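Local coordinates for protein sortase (Actinomyces oris, PDB 5UTT) that probably acts as a sortase, a transpeptidase that cleaves sorting signals and attaches surface proteins or pili, this chain being the piece that carries its catalytic domain, at residues A[11-16]-A[170-175]; A[107-112]-A[178-183]; A[75-80]-A[126-131]. One frame throughout, in Å; residues are numbered along the deposited sequence.

Contact 1. Residues A[11-16]-A[170-175]; sequences TKRTDA and AYWMDR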
loop_
_atom_site.group_PDB
_atom_site.type_symbol
_atom_site.label_atom_id
_atom_site.label_comp_id
_atom_site.label_asym_id
_atom_site.label_seq_id
_atom_site.Cartn_x
_atom_site.Cartn_y
_atom_site.Cartn_z
ATOM N N THR A 11 -15.930 -1.709 15.507
ATOM C CA THR A 11 -16.687 -0.528 14.965
ATOM C C THR A 11 -16.221 -0.088 13.554
ATOM O O THR A 11 -15.689 1.016 13.344
ATOM C CB THR A 11 -16.687 0.646 15.959
ATOM O OG1 THR A 11 -17.035 1.839 15.268
ATOM C CG2 THR A 11 -15.318 0.819 16.636
ATOM N N LYS A 12 -16.469 -0.963 12.589
ATOM C CA LYS A 12 -15.990 -0.789 11.219
ATOM C C LYS A 12 -16.894 0.184 10.480
ATOM O O LYS A 12 -18.101 -0.084 10.327
ATOM C CB LYS A 12 -15.998 -2.137 10.507
ATOM C CG LYS A 12 -15.113 -3.198 11.150
ATOM C CD LYS A 12 -15.382 -4.570 10.558
ATOM C CE LYS A 12 -14.413 -5.614 11.086
ATOM N NZ LYS A 12 -14.200 -6.725 10.118
ATOM N N ARG A 13 -16.343 1.292 10.011
ATOM C CA ARG A 13 -17.136 2.323 9.354
ATOM C C ARG A 13 -17.047 2.182 7.838
ATOM O O ARG A 13 -15.972 1.961 7.285
ATOM C CB ARG A 13 -16.695 3.710 9.808
ATOM C CG ARG A 13 -16.930 3.976 11.284
ATOM C CD ARG A 13 -16.887 5.459 11.601
ATOM N NE ARG A 13 -17.917 6.216 10.893
ATOM C CZ ARG A 13 -18.134 7.524 11.025
ATOM N NH1 ARG A 13 -17.408 8.275 11.840
ATOM N NH2 ARG A 13 -19.091 8.096 10.320
ATOM N N THR A 14 -18.209 2.264 7.182
ATOM C CA THR A 14 -18.348 2.050 5.740
ATOM C C THR A 14 -18.762 3.351 4.982
ATOM O O THR A 14 -18.825 3.378 3.736
ATOM C CB THR A 14 -19.416 0.971 5.491
ATOM O OG1 THR A 14 -20.562 1.280 6.293
ATOM C CG2 THR A 14 -18.892 -0.394 5.907
ATOM N N ASP A 15 -19.031 4.423 5.712
ATOM C CA ASP A 15 -19.220 5.744 5.092
ATOM C C ASP A 15 -17.854 6.274 4.630
ATOM O O ASP A 15 -16.799 5.708 4.949
ATOM C CB ASP A 15 -19.893 6.737 6.061
ATOM C CG ASP A 15 -19.132 6.902 7.362
ATOM O OD1 ASP A 15 -18.285 6.051 7.688
ATOM O OD2 ASP A 15 -19.383 7.890 8.072
ATOM N N ALA A 16 -17.849 7.365 3.885
ATOM C CA ALA A 16 -16.584 7.768 3.301
ATOM C C ALA A 16 -15.543 8.036 4.404
ATOM O O ALA A 16 -15.832 8.653 5.436
ATOM C CB ALA A 16 -16.757 8.962 2.382
ATOM N N ALA A 170 -12.351 -1.256 2.186
ATOM C CA ALA A 170 -13.366 -2.050 2.863
ATOM C C ALA A 170 -14.032 -1.274 3.984
ATOM O O ALA A 170 -15.252 -1.085 3.967
ATOM C CB ALA A 170 -12.773 -3.347 3.407
ATOM N N TYR A 171 -13.251 -0.802 4.942
ATOM C CA TYR A 171 -13.794 0.025 6.021
ATOM C C TYR A 171 -12.690 0.857 6.629
ATOM O O TYR A 171 -11.508 0.662 6.307
ATOM C CB TYR A 171 -14.432 -0.860 7.095
ATOM C CG TYR A 171 -13.484 -1.801 7.787
ATOM C CD1 TYR A 171 -12.786 -1.387 8.925
ATOM C CD2 TYR A 171 -13.279 -3.086 7.319
ATOM C CE1 TYR A 171 -11.929 -2.238 9.574
ATOM C CE2 TYR A 171 -12.413 -3.950 7.970
ATOM C CZ TYR A 171 -11.744 -3.497 9.095
ATOM O OH TYR A 171 -10.877 -4.312 9.751
ATOM N N TRP A 172 -13.081 1.776 7.498
ATOM C CA TRP A 172 -12.104 2.544 8.266
ATOM C C TRP A 172 -12.483 2.600 9.730
ATOM O O TRP A 172 -13.586 2.267 10.111
ATOM C CB TRP A 172 -11.939 3.956 7.711
ATOM C CG TRP A 172 -13.208 4.857 7.768
ATOM C CD1 TRP A 172 -14.314 4.777 6.964
ATOM C CD2 TRP A 172 -13.449 5.951 8.665
ATOM N NE1 TRP A 172 -15.218 5.773 7.304
ATOM C CE2 TRP A 172 -14.718 6.487 8.356
ATOM C CE3 TRP A 172 -12.714 6.536 9.701
ATOM C CZ2 TRP A 172 -15.243 7.580 9.038
ATOM C CZ3 TRP A 172 -13.241 7.594 10.392
ATOM C CH2 TRP A 172 -14.501 8.121 10.048
ATOM N N MET A 173 -11.533 2.993 10.557
ATOM C CA MET A 173 -11.796 3.164 11.983
ATOM C C MET A 173 -11.111 4.407 12.489
ATOM O O MET A 173 -10.008 4.736 12.026
ATOM C CB MET A 173 -11.322 1.955 12.773
ATOM C CG MET A 173 -11.910 0.623 12.340
ATOM S SD MET A 173 -11.340 -0.775 13.344
ATOM C CE MET A 173 -12.114 -0.366 14.898
ATOM N N ASP A 174 -11.742 5.099 13.440
ATOM C CA ASP A 174 -11.070 6.150 14.198
ATOM C C ASP A 174 -10.050 5.476 15.107
ATOM O O ASP A 174 -10.414 4.606 15.884
ATOM C CB ASP A 174 -12.106 6.911 15.048
ATOM C CG ASP A 174 -11.573 8.200 15.616
ATOM O OD1 ASP A 174 -10.385 8.249 16.014
ATOM O OD2 ASP A 174 -12.368 9.171 15.690
ATOM N N ARG A 175 -8.776 5.861 15.010
ATOM C CA ARG A 175 -7.716 5.171 15.750
ATOM C C ARG A 175 -7.814 5.375 17.276
ATOM O O ARG A 175 -7.280 4.575 18.056
ATOM C CB ARG A 175 -6.359 5.655 15.243
ATOM C CG ARG A 175 -5.146 4.949 15.828
ATOM C CD ARG A 175 -3.870 5.568 15.286
ATOM N NE ARG A 175 -2.686 4.788 15.646
ATOM C CZ ARG A 175 -1.479 4.939 15.105
ATOM N NH1 ARG A 175 -1.254 5.860 14.164
ATOM N NH2 ARG A 175 -0.468 4.175 15.508
HETATM O O HOH W 1 -14.288 3.816 14.354
HETATM O O HOH W 2 -11.712 -6.734 9.498
#

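Contact 2. Residues A[107-112]-A[178-183]; sequences KTWYVF and GRPESV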
loop_
_atom_site.group_PDB
_atom_site.type_symbol
_atom_site.label_atom_id
_atom_site.label_comp_id
_atom_site.label_asym_id
_atom_site.label_seq_id
_atom_site.Cartn_x
_atom_site.Cartn_y
_atom_site.Cartn_z
ATOM N N LYS A 107 -4.741 9.537 12.825
ATOM C CA LYS A 107 -6.143 9.584 13.233
ATOM C C LYS A 107 -6.997 8.365 12.838
ATOM O O LYS A 107 -8.080 8.103 13.405
ATOM C CB LYS A 107 -6.745 10.875 12.636
ATOM C CG LYS A 107 -6.020 12.130 13.102
ATOM C CD LYS A 107 -6.613 13.461 12.610
ATOM C CE LYS A 107 -5.672 14.601 12.975
ATOM N NZ LYS A 107 -5.950 15.894 12.302
ATOM N N THR A 108 -6.516 7.590 11.878
ATOM C CA THR A 108 -7.372 6.676 11.126
ATOM C C THR A 108 -6.751 5.344 10.759
ATOM O O THR A 108 -5.581 5.293 10.472
ATOM C CB THR A 108 -7.893 7.370 9.831
ATOM O OG1 THR A 108 -8.487 8.630 10.187
ATOM C CG2 THR A 108 -8.923 6.468 9.075
ATOM N N TRP A 109 -7.520 4.260 10.839
ATOM C CA TRP A 109 -7.130 2.984 10.227
ATOM C C TRP A 109 -7.853 2.863 8.911
ATOM O O TRP A 109 -9.097 2.911 8.891
ATOM C CB TRP A 109 -7.532 1.808 11.102
ATOM C CG TRP A 109 -6.789 1.700 12.390
ATOM C CD1 TRP A 109 -7.201 2.144 13.607
ATOM C CD2 TRP A 109 -5.517 1.057 12.610
ATOM N NE1 TRP A 109 -6.257 1.864 14.571
ATOM C CE2 TRP A 109 -5.219 1.183 13.984
ATOM C CE3 TRP A 109 -4.605 0.401 11.779
ATOM C CZ2 TRP A 109 -4.040 0.649 14.538
ATOM C CZ3 TRP A 109 -3.457 -0.123 12.330
ATOM C CH2 TRP A 109 -3.196 -0.003 13.692
ATOM N N TYR A 110 -7.113 2.703 7.809
ATOM C CA TYR A 110 -7.731 2.409 6.522
ATOM C C TYR A 110 -7.518 0.949 6.173
ATOM O O TYR A 110 -6.363 0.487 6.077
ATOM C CB TYR A 110 -7.126 3.252 5.426
ATOM C CG TYR A 110 -7.276 4.741 5.586
ATOM C CD1 TYR A 110 -6.341 5.489 6.292
ATOM C CD2 TYR A 110 -8.306 5.434 4.958
ATOM C CE1 TYR A 110 -6.445 6.843 6.400
ATOM C CE2 TYR A 110 -8.415 6.795 5.086
ATOM C CZ TYR A 110 -7.484 7.505 5.786
ATOM O OH TYR A 110 -7.596 8.854 5.913
ATOM N N VAL A 111 -8.626 0.234 5.974
ATOM C CA VAL A 111 -8.529 -1.183 5.658
ATOM C C VAL A 111 -9.047 -1.466 4.236
ATOM O O VAL A 111 -10.237 -1.203 3.879
ATOM C CB VAL A 111 -9.245 -2.101 6.688
ATOM C CG1 VAL A 111 -9.159 -3.551 6.231
ATOM C CG2 VAL A 111 -8.735 -1.948 8.122
ATOM N N PHE A 112 -8.137 -2.036 3.443
ATOM C CA PHE A 112 -8.352 -2.435 2.059
ATOM C C PHE A 112 -8.321 -3.958 1.956
ATOM O O PHE A 112 -7.618 -4.658 2.722
ATOM C CB PHE A 112 -7.293 -1.814 1.122
ATOM C CG PHE A 112 -7.206 -0.333 1.184
ATOM C CD1 PHE A 112 -6.503 0.322 2.218
ATOM C CD2 PHE A 112 -7.742 0.447 0.180
ATOM C CE1 PHE A 112 -6.413 1.709 2.237
ATOM C CE2 PHE A 112 -7.678 1.828 0.208
ATOM C CZ PHE A 112 -7.014 2.479 1.239
ATOM N N GLY A 178 -10.591 2.479 18.252
ATOM C CA GLY A 178 -10.467 1.069 17.969
ATOM C C GLY A 178 -9.470 0.775 16.862
ATOM O O GLY A 178 -8.978 1.691 16.199
ATOM N N ARG A 179 -9.217 -0.506 16.655
ATOM C CA ARG A 179 -8.340 -0.944 15.589
ATOM C C ARG A 179 -8.818 -2.300 15.042
ATOM O O ARG A 179 -9.613 -2.998 15.698
ATOM C CB ARG A 179 -6.900 -0.983 16.086
ATOM C CG ARG A 179 -6.589 -2.169 16.961
ATOM C CD ARG A 179 -5.161 -2.021 17.516
ATOM N NE ARG A 179 -4.834 -3.148 18.367
ATOM C CZ ARG A 179 -3.914 -3.141 19.347
ATOM N NH1 ARG A 179 -3.216 -2.061 19.619
ATOM N NH2 ARG A 179 -3.717 -4.229 20.055
ATOM N N PRO A 180 -8.375 -2.668 13.825
ATOM C CA PRO A 180 -8.806 -3.938 13.265
ATOM C C PRO A 180 -8.404 -5.147 14.087
ATOM O O PRO A 180 -7.305 -5.182 14.661
ATOM C CB PRO A 180 -8.095 -3.977 11.913
ATOM C CG PRO A 180 -7.910 -2.558 11.565
ATOM C CD PRO A 180 -7.550 -1.919 12.865
ATOM N N GLU A 181 -9.242 -6.169 14.052
ATOM C CA GLU A 181 -8.983 -7.396 14.808
ATOM C C GLU A 181 -7.699 -8.091 14.412
ATOM O O GLU A 181 -7.069 -8.707 15.268
ATOM C CB GLU A 181 -10.137 -8.383 14.673
ATOM C CG GLU A 181 -11.351 -8.015 15.528
ATOM C CD GLU A 181 -11.143 -8.218 17.028
ATOM O OE1 GLU A 181 -10.702 -9.324 17.437
ATOM O OE2 GLU A 181 -11.429 -7.288 17.813
ATOM N N SER A 182 -7.330 -7.985 13.136
ATOM C CA SER A 182 -6.096 -8.605 12.617
ATOM C C SER A 182 -4.826 -7.962 13.172
ATOM O O SER A 182 -3.743 -8.560 13.106
ATOM C CB SER A 182 -6.039 -8.510 11.098
ATOM O OG SER A 182 -6.102 -7.155 10.667
ATOM N N VAL A 183 -4.934 -6.719 13.637
ATOM C CA VAL A 183 -3.751 -6.003 14.102
ATOM C C VAL A 183 -3.389 -6.637 15.448
ATOM O O VAL A 183 -4.195 -6.631 16.362
ATOM C CB VAL A 183 -4.015 -4.485 14.176
ATOM C CG1 VAL A 183 -2.962 -3.783 15.039
ATOM C CG2 VAL A 183 -4.058 -3.910 12.762
#

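Contact 3. Residues A[75-80]-A[126-131]; sequences NFAIAG and EVIAPV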
loop_
_atom_site.group_PDB
_atom_site.type_symbol
_atom_site.label_atom_id
_atom_site.label_comp_id
_atom_site.label_asym_id
_atom_site.label_seq_id
_atom_site.Cartn_x
_atom_site.Cartn_y
_atom_site.Cartn_z
ATOM N N ASN A 75 -6.737 6.066 -6.724
ATOM C CA ASN A 75 -5.777 4.999 -6.443
ATOM C C ASN A 75 -4.567 5.529 -5.731
ATOM O O ASN A 75 -3.890 6.358 -6.288
ATOM C CB ASN A 75 -5.356 4.384 -7.775
ATOM C CG ASN A 75 -4.568 3.084 -7.615
ATOM O OD1 ASN A 75 -4.375 2.578 -6.501
ATOM N ND2 ASN A 75 -4.139 2.526 -8.726
ATOM N N PHE A 76 -4.387 5.112 -4.482
ATOM C CA PHE A 76 -3.225 5.511 -3.647
ATOM C C PHE A 76 -2.150 4.458 -3.902
ATOM O O PHE A 76 -2.222 3.344 -3.372
ATOM C CB PHE A 76 -3.635 5.575 -2.187
ATOM C CG PHE A 76 -2.486 5.871 -1.233
ATOM C CD1 PHE A 76 -2.036 7.163 -1.084
ATOM C CD2 PHE A 76 -1.946 4.866 -0.440
ATOM C CE1 PHE A 76 -0.989 7.458 -0.203
ATOM C CE2 PHE A 76 -0.893 5.150 0.453
ATOM C CZ PHE A 76 -0.430 6.434 0.563
ATOM N N ALA A 77 -1.132 4.785 -4.675
ATOM C CA ALA A 77 -0.223 3.757 -5.105
ATOM C C ALA A 77 1.100 3.952 -4.388
ATOM O O ALA A 77 1.572 5.100 -4.209
ATOM C CB ALA A 77 -0.034 3.803 -6.597
ATOM N N ILE A 78 1.648 2.848 -3.942
ATOM C CA ILE A 78 2.943 2.900 -3.228
ATOM C C ILE A 78 3.922 1.872 -3.753
ATOM O O ILE A 78 3.594 0.736 -4.085
ATOM C CB ILE A 78 2.745 2.754 -1.693
ATOM C CG1 ILE A 78 2.060 1.437 -1.358
ATOM C CG2 ILE A 78 2.001 3.964 -1.087
ATOM C CD1 ILE A 78 1.984 1.167 0.120
ATOM N N ALA A 79 5.189 2.274 -3.776
ATOM C CA ALA A 79 6.293 1.423 -4.209
ATOM C C ALA A 79 7.088 0.974 -3.006
ATOM O O ALA A 79 7.210 1.711 -2.027
ATOM C CB ALA A 79 7.194 2.219 -5.173
ATOM N N GLY A 80 7.637 -0.226 -3.071
ATOM C CA GLY A 80 8.551 -0.732 -2.078
ATOM C C GLY A 80 9.625 -1.615 -2.637
ATOM O O GLY A 80 9.459 -2.301 -3.640
ATOM N N GLU A 126 -0.667 1.907 -16.481
ATOM C CA GLU A 126 -2.123 1.789 -16.252
ATOM C C GLU A 126 -2.436 1.071 -14.910
ATOM O O GLU A 126 -3.507 1.229 -14.328
ATOM C CB GLU A 126 -2.796 1.056 -17.414
ATOM C CG GLU A 126 -2.408 -0.414 -17.529
ATOM C CD GLU A 126 -1.260 -0.649 -18.491
ATOM O OE1 GLU A 126 -0.528 0.309 -18.874
ATOM O OE2 GLU A 126 -1.125 -1.818 -18.902
ATOM N N VAL A 127 -1.499 0.286 -14.401
ATOM C CA VAL A 127 -1.768 -0.440 -13.151
ATOM C C VAL A 127 -1.947 0.526 -11.962
ATOM O O VAL A 127 -2.492 0.140 -10.925
ATOM C CB VAL A 127 -0.672 -1.492 -12.861
ATOM C CG1 VAL A 127 -0.560 -2.471 -14.031
ATOM C CG2 VAL A 127 0.674 -0.828 -12.581
ATOM N N ILE A 128 -1.413 1.749 -12.082
ATOM C CA ILE A 128 -1.537 2.778 -11.027
ATOM C C ILE A 128 -2.434 3.957 -11.442
ATOM O O ILE A 128 -2.470 4.979 -10.801
ATOM C CB ILE A 128 -0.147 3.273 -10.510
ATOM C CG1 ILE A 128 0.680 3.905 -11.626
ATOM C CG2 ILE A 128 0.575 2.103 -9.876
ATOM C CD1 ILE A 128 1.858 4.735 -11.148
ATOM N N ALA A 129 -3.201 3.771 -12.501
ATOM C CA ALA A 129 -4.187 4.778 -12.861
ATOM C C ALA A 129 -5.231 4.886 -11.746
ATOM O O ALA A 129 -5.399 3.971 -10.938
ATOM C CB ALA A 129 -4.839 4.415 -14.180
ATOM N N PRO A 130 -6.002 5.986 -11.740
ATOM C CA PRO A 130 -7.054 6.191 -10.745
ATOM C C PRO A 130 -7.997 5.021 -10.659
ATOM O O PRO A 130 -8.322 4.606 -9.563
ATOM C CB PRO A 130 -7.767 7.430 -11.258
ATOM C CG PRO A 130 -6.694 8.204 -11.934
ATOM C CD PRO A 130 -5.747 7.189 -12.539
ATOM N N VAL A 131 -8.413 4.497 -11.816
ATOM C CA VAL A 131 -9.067 3.211 -11.904
ATOM C C VAL A 131 -8.023 2.185 -12.382
ATOM O O VAL A 131 -7.545 2.287 -13.498
ATOM C CB VAL A 131 -10.269 3.217 -12.861
ATOM C CG1 VAL A 131 -10.945 1.850 -12.856
ATOM C CG2 VAL A 131 -11.224 4.303 -12.442
#

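Contact 1. Residues A[11-16]-A[170-175]
A single antiparallel bridge, Arg13 with Trp172, straps the N-terminal tail onto the end of strand 161-174. Two backbone bonds make it a hydrogen-bonded pair: Arg13 N donates to Trp172 O at 2.9 Å, and Trp172 N donates in turn to Arg13 O. The touching parts run 114° apart, and the pairing stops at this one bridge.

Most of the remaining contact is made by side chains. Arg13 runs alongside Trp172 in the same direction, with its CB over the five-membered ring, 3.7 Å from the centroid. A bend at chi3 (61°) brings Arg13 NE to 3.5 Å from Trp172 CZ2. The guanidinium lies past the rim of the six-membered ring, its own face turned to Trp172 CZ2 and CH2, with Arg13 NH1 3.4 Å from Trp172 CH2 and the two planes 29° apart. The indole N-H is held at the same time by Asp15: Trp172 NE1 donates to Asp15 O at 2.8 Å, with the donor well above the carbonyl plane, and more weakly to Asp15 OD1. Pro17 and Pro18 also touch this ring.

On the neighbouring residue, Lys12 is draped across Tyr171. Lys12 CG sits over the ring, 3.7 Å from its centroid, and a water joins Lys12 NZ to Tyr171 OH. A second water links Thr11 O with Asp174 N, while Thr11 CG2 meets Met173 CE at 3.8 Å.

Next to the bridge, Ala170 and Tyr171 form a classic beta bulge opposite Val111. The N-terminal tail is thus bridged to the last strand of the sortase beta-barrel.

Contact 2. Residues A[107-112]-A[178-183]
Val183 N donates to Pro180 O at 3.0 Å, closing a type I beta turn from Pro180 to Val183, and the two residues at the ends of that turn are set against Trp109 and Val111. The indole of Trp109 is the main surface they meet. With CG anti to its own carbonyl carbon (chi1 -68°), Trp109 leans off strand 108-120 toward the loop, which lies over one face of the ring.

Pro180 CD rests above the five-membered ring, 3.8 Å from its centroid, and Arg179 CA lies over the same ring a little farther off. Arg179 CB presses in nearer the rim, 3.3 Å from Trp109 NE1. From there the Arg179 chain extends beside the indole and then leads away, its guanidinium plane steeply turned (79°) from the ring; the CH groups of Arg179, not its charge, meet the indole.

In the sortase fold this is where the C-terminal tail, having left strand 161-174, doubles back across the outside of strand 108-120. Ile102 and Ser104 of strand 100-104 also touch Trp109, as do Arg175 and Pro187, which belong to the tail region. The turn has its own tie to the sheet through Ser182 OG, hydrogen-bonded to Glu100 OE1.

Farther along the strand, Val111 and Pro180 pass alongside with opposed directions, Val111 CG2 coming to 3.6 Å from Pro180 CG. Val183 instead meets Trp109 tip to tip, its CG2 3.9 Å from Trp109 CZ3. Gly178 O comes to 3.2 Å from Trp109 CD1; it is similarly near the indole nitrogen, but the angle there is too poor for a hydrogen bond. The backbone of Gly178 calls for glycine, since a CB would be jammed against the carbonyl O of the residue before.

Contact 3. Residues A[75-80]-A[126-131]
This is a buried contact between a sheet strand and a loop, Asn75 and Ala77 of strand 74-79 meeting residues 128-130 in the connection from strand 108-120 to strand 142-150. One amide carries its polar part. Asn75 ND2 donates to Ala129 O at 2.9 Å with an N-H...O angle of 155°; the acceptor lies in the plane of the amide, while the donor is tilted 33° from the plane of the Ala129 carbonyl.

Asn75 CG, anti to the backbone N (chi1 -169°), carries the amide out from the strand to the loop. Asn75 OD1 is hydrogen-bonded to Thr145 OG1 of strand 142-150, so the group is gripped at both ends, which should fix its rotation. Its carbon side fits closely too: Asn75 CB is 3.2 Å from Ala129 O and 3.5 Å from Pro130 O.

Two residues on, the contact turns apolar. Ala77 CB packs on Ile128 CG2 at 3.7 Å, the methyl that branches straight from Ile128 CB. Phe76 and Ile78 point away from the loop, into the barrel side where both touch Ile47.

The loop keeps its own shape here, with Ala129 N bonded to Glu126 O at 3.1 Å, next to a short 3-10 segment. Val127 O is hydrogen-bonded to His166 NE2, and the Val127 side chain rests on Glu118 and Val120, so the same stretch of loop is tied to other strands as well.

In chain order these are the fourth strand of the sortase beta-barrel and the loop between its sixth and seventh strands, the connection that in sortases generally helps wall the groove for the sorting signal.

How the contacts relate
Contacts 1 and 2 are neighbours, about 8 Å between centres, and deal with the two chain ends: the N-terminal tail is bridged to strand 161-174, and the C-terminal tail packs on the adjoining strand 108-120. Backbone bonds such as Met173 O to Trp109 N (2.8 Å) join them directly. Contact 1 is partly exposed and mixes bridge bonds, ring packing and water; contact 2 is buried and almost wholly apolar. Contact 3, also buried, lies across the barrel, its centre about 21 Å from that of contact 2. There a loop between two strands, rather than a terminal tail, meets the sheet, and one hydrogen bond from a side-chain amide is joined by a small apolar contact.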